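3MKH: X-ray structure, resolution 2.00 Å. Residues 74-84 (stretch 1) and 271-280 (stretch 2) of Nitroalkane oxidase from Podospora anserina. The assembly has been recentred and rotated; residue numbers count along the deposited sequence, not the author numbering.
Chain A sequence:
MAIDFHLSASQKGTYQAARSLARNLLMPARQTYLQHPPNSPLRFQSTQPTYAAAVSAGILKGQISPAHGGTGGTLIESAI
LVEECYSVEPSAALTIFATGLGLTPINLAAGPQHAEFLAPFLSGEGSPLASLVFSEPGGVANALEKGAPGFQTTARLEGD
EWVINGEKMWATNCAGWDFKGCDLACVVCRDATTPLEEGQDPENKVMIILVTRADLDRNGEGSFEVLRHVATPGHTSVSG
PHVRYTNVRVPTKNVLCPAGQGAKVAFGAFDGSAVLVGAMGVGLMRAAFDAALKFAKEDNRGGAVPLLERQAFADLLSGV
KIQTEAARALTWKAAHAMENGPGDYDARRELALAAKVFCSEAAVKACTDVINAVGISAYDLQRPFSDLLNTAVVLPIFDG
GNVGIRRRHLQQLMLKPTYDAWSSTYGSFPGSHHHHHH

Stretch 1 74-84: TLIESAILVEE
Stretch 2 (271-280) DGSAVLVGAM

Two helices from distant parts of one chain pack side by side in the same general direction, held mainly by apolar side chains, with close backbone packing at one end and no hydrogen bond between them. Residues 75-84 and 271-280 are helical throughout, with phi near -62° and psi near -42°. Their axes cross at -39° and come within 8.0 Å, and together the stretches bury 418 Å².

The register opens wide and closes toward the C-terminal ends: the CA atoms of Leu-75 and Gly-272 lie 7.8 Å apart, those of Glu-83 and Ala-279 only 4.9 Å. Leucines bridge the wider part, and alanine lies where the backbones are closest. At the wide end Leu-75, with chi1 -143° and chi2 32°, both between wells, points toward the partner and fills the gap, its CG 4.1 Å from Val-275 CG1 (Val-275 chi1 t) and its CD1 3.9 Å from Leu-276 CD1. Gly-272 adds backbone here, its O 4.3 Å from Leu-75 CD1.

At the centre Leu-276 is a knob in the hole formed by Leu-75, Ser-78, Ala-79 and Val-82. Its CA-to-CB bond points sideways, but chi1 -91° and chi2 20°, again between wells, bring the end nearer; CD1 lies 3.9 Å from Ser-78 CB and 4.0 Å from Ala-79 N. The small Ser-78 (chi1 m) and Ala-79 let that methyl approach the helix backbone.

At the narrow end alanine suits the close backbones. Ala-279 CB points toward the partner and reaches Ala-79 O at 3.4 Å and Ala-79 CB at 3.9 Å. Glu-83 CA makes a CA-H...O contact with Ala-279 O at 3.5 Å, 141° at the hydrogen. The Glu-83 side chain, t at chi1 and chi2, leaves sideways and its end leads away, and its carboxylate is hydrogen-bonded elsewhere in the structure.

Val-82, chi1 t, points toward the partner and spreads both methyls over it: CG2 is 4.0 Å from Leu-276 CG, while CG1 lies 4.0 Å from Ala-279 CB and 3.5 Å from Met-280 CG. Met-280 (m, t, t) points away at CB, yet its CG still closes this contact.

The first helix is started by Thr-74 (phi -79°, psi 159°, chi1 p), whose OG1 caps it by accepting from Glu-77 N at 3.1 Å; Thr-74 N returns a weak bond to Glu-77 OE1 at 3.3 Å. Facing away from the contact, Ile-76, Ile-80 and Glu-84 on one helix and Ser-273 and Val-277 on the other touch nothing across it.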

# COMPACT_ATOMS: atom_id res chain seq x y z
N THR A 74 -15.63 -16.74 -27.17
CA THR A 74 -15.40 -16.95 -25.75
C THR A 74 -15.06 -15.63 -25.07
O THR A 74 -14.63 -14.67 -25.71
CB THR A 74 -14.24 -17.91 -25.53
OG1 THR A 74 -13.06 -17.32 -26.06
CG2 THR A 74 -14.50 -19.25 -26.23
N LEU A 75 -15.25 -15.60 -23.75
CA LEU A 75 -14.89 -14.44 -22.96
C LEU A 75 -13.37 -14.24 -23.02
O LEU A 75 -12.87 -13.11 -23.01
CB LEU A 75 -15.38 -14.64 -21.53
CG LEU A 75 -15.93 -13.50 -20.67
CD1 LEU A 75 -16.64 -12.41 -21.48
CD2 LEU A 75 -16.83 -14.07 -19.56
N ILE A 76 -12.61 -15.33 -23.10
CA ILE A 76 -11.16 -15.22 -23.25
C ILE A 76 -10.78 -14.39 -24.48
O ILE A 76 -9.92 -13.51 -24.43
CB ILE A 76 -10.50 -16.60 -23.35
CG1 ILE A 76 -10.40 -17.26 -21.98
CG2 ILE A 76 -9.09 -16.49 -23.92
CD1 ILE A 76 -9.03 -17.07 -21.35
N GLU A 77 -11.41 -14.69 -25.61
CA GLU A 77 -11.12 -13.98 -26.85
C GLU A 77 -11.56 -12.52 -26.77
O GLU A 77 -10.90 -11.63 -27.32
CB GLU A 77 -11.78 -14.68 -28.05
CG GLU A 77 -10.95 -15.82 -28.61
CD GLU A 77 -11.76 -16.91 -29.30
OE1 GLU A 77 -13.02 -16.90 -29.22
OE2 GLU A 77 -11.13 -17.80 -29.91
N SER A 78 -12.67 -12.28 -26.10
CA SER A 78 -13.10 -10.92 -25.82
C SER A 78 -12.07 -10.18 -24.98
O SER A 78 -11.80 -9.01 -25.22
CB SER A 78 -14.45 -10.94 -25.11
OG SER A 78 -15.46 -11.29 -26.04
N ALA A 79 -11.50 -10.86 -23.99
CA ALA A 79 -10.51 -10.24 -23.12
C ALA A 79 -9.26 -9.87 -23.92
O ALA A 79 -8.63 -8.84 -23.66
CB ALA A 79 -10.15 -11.15 -21.96
N ILE A 80 -8.92 -10.71 -24.89
CA ILE A 80 -7.78 -10.43 -25.75
C ILE A 80 -8.03 -9.18 -26.59
O ILE A 80 -7.21 -8.27 -26.65
CB ILE A 80 -7.43 -11.65 -26.65
CG1 ILE A 80 -6.84 -12.77 -25.77
CG2 ILE A 80 -6.49 -11.24 -27.78
CD1 ILE A 80 -6.78 -14.16 -26.44
N LEU A 81 -9.20 -9.11 -27.21
CA LEU A 81 -9.55 -7.95 -28.01
C LEU A 81 -9.55 -6.67 -27.16
O LEU A 81 -8.97 -5.65 -27.54
CB LEU A 81 -10.92 -8.15 -28.66
CG LEU A 81 -11.53 -6.91 -29.33
CD1 LEU A 81 -10.70 -6.50 -30.54
CD2 LEU A 81 -12.97 -7.18 -29.75
N VAL A 82 -10.22 -6.74 -26.02
CA VAL A 82 -10.35 -5.56 -25.16
C VAL A 82 -9.00 -5.04 -24.64
O VAL A 82 -8.77 -3.83 -24.60
CB VAL A 82 -11.32 -5.84 -23.98
CG1 VAL A 82 -11.27 -4.72 -22.97
CG2 VAL A 82 -12.74 -6.02 -24.50
N GLU A 83 -8.11 -5.95 -24.25
CA GLU A 83 -6.79 -5.56 -23.77
C GLU A 83 -6.04 -4.78 -24.86
O GLU A 83 -5.49 -3.70 -24.62
CB GLU A 83 -5.95 -6.78 -23.31
CG GLU A 83 -4.48 -6.41 -22.98
CD GLU A 83 -3.54 -7.61 -22.79
OE1 GLU A 83 -4.03 -8.74 -22.62
OE2 GLU A 83 -2.30 -7.41 -22.82
N GLU A 84 -6.02 -5.34 -26.07
CA GLU A 84 -5.34 -4.69 -27.16
C GLU A 84 -5.96 -3.30 -27.45
O GLU A 84 -5.24 -2.31 -27.59
CB GLU A 84 -5.37 -5.57 -28.42
CG GLU A 84 -4.74 -4.91 -29.66
CD GLU A 84 -3.26 -4.54 -29.46
OE1 GLU A 84 -2.57 -5.14 -28.60
OE2 GLU A 84 -2.80 -3.64 -30.18
N ASP A 271 -21.61 -9.29 -14.55
CA ASP A 271 -20.61 -10.32 -14.26
C ASP A 271 -19.66 -10.55 -15.45
O ASP A 271 -18.45 -10.68 -15.28
CB ASP A 271 -21.27 -11.65 -13.88
CG ASP A 271 -21.91 -11.61 -12.50
OD1 ASP A 271 -21.59 -10.72 -11.68
OD2 ASP A 271 -22.75 -12.50 -12.23
N GLY A 272 -20.23 -10.61 -16.66
CA GLY A 272 -19.43 -10.71 -17.87
C GLY A 272 -18.59 -9.46 -18.08
O GLY A 272 -17.40 -9.53 -18.42
N SER A 273 -19.19 -8.30 -17.87
CA SER A 273 -18.49 -7.04 -18.10
C SER A 273 -17.32 -6.87 -17.12
O SER A 273 -16.30 -6.27 -17.46
CB SER A 273 -19.45 -5.85 -17.99
OG SER A 273 -19.90 -5.69 -16.66
N ALA A 274 -17.48 -7.42 -15.92
CA ALA A 274 -16.43 -7.38 -14.89
C ALA A 274 -15.12 -8.01 -15.40
O ALA A 274 -14.03 -7.52 -15.14
CB ALA A 274 -16.90 -8.09 -13.61
N VAL A 275 -15.25 -9.12 -16.12
CA VAL A 275 -14.09 -9.79 -16.71
C VAL A 275 -13.41 -8.86 -17.70
O VAL A 275 -12.19 -8.73 -17.73
CB VAL A 275 -14.49 -11.12 -17.41
CG1 VAL A 275 -13.28 -11.76 -18.13
CG2 VAL A 275 -15.11 -12.11 -16.41
N LEU A 276 -14.22 -8.19 -18.51
CA LEU A 276 -13.71 -7.34 -19.58
C LEU A 276 -13.09 -6.05 -19.02
O LEU A 276 -12.17 -5.50 -19.60
CB LEU A 276 -14.79 -7.03 -20.61
CG LEU A 276 -14.89 -8.00 -21.80
CD1 LEU A 276 -14.24 -9.37 -21.55
CD2 LEU A 276 -16.30 -8.13 -22.32
N VAL A 277 -13.60 -5.60 -17.87
CA VAL A 277 -12.96 -4.50 -17.14
C VAL A 277 -11.56 -4.91 -16.66
O VAL A 277 -10.62 -4.09 -16.65
CB VAL A 277 -13.83 -3.98 -15.96
CG1 VAL A 277 -13.01 -3.05 -15.05
CG2 VAL A 277 -15.06 -3.25 -16.51
N GLY A 278 -11.42 -6.17 -16.27
CA GLY A 278 -10.11 -6.72 -15.96
C GLY A 278 -9.19 -6.50 -17.15
O GLY A 278 -8.09 -5.94 -17.04
N ALA A 279 -9.69 -6.87 -18.32
CA ALA A 279 -8.89 -6.75 -19.52
C ALA A 279 -8.59 -5.29 -19.88
O ALA A 279 -7.51 -5.00 -20.41
CB ALA A 279 -9.54 -7.50 -20.68
N MET A 280 -9.52 -4.38 -19.60
CA MET A 280 -9.23 -2.94 -19.83
C MET A 280 -8.09 -2.49 -18.94
O MET A 280 -7.21 -1.71 -19.35
CB MET A 280 -10.46 -2.07 -19.52
CG MET A 280 -11.68 -2.40 -20.33
SD MET A 280 -13.08 -1.37 -19.82
CE MET A 280 -14.25 -1.83 -21.08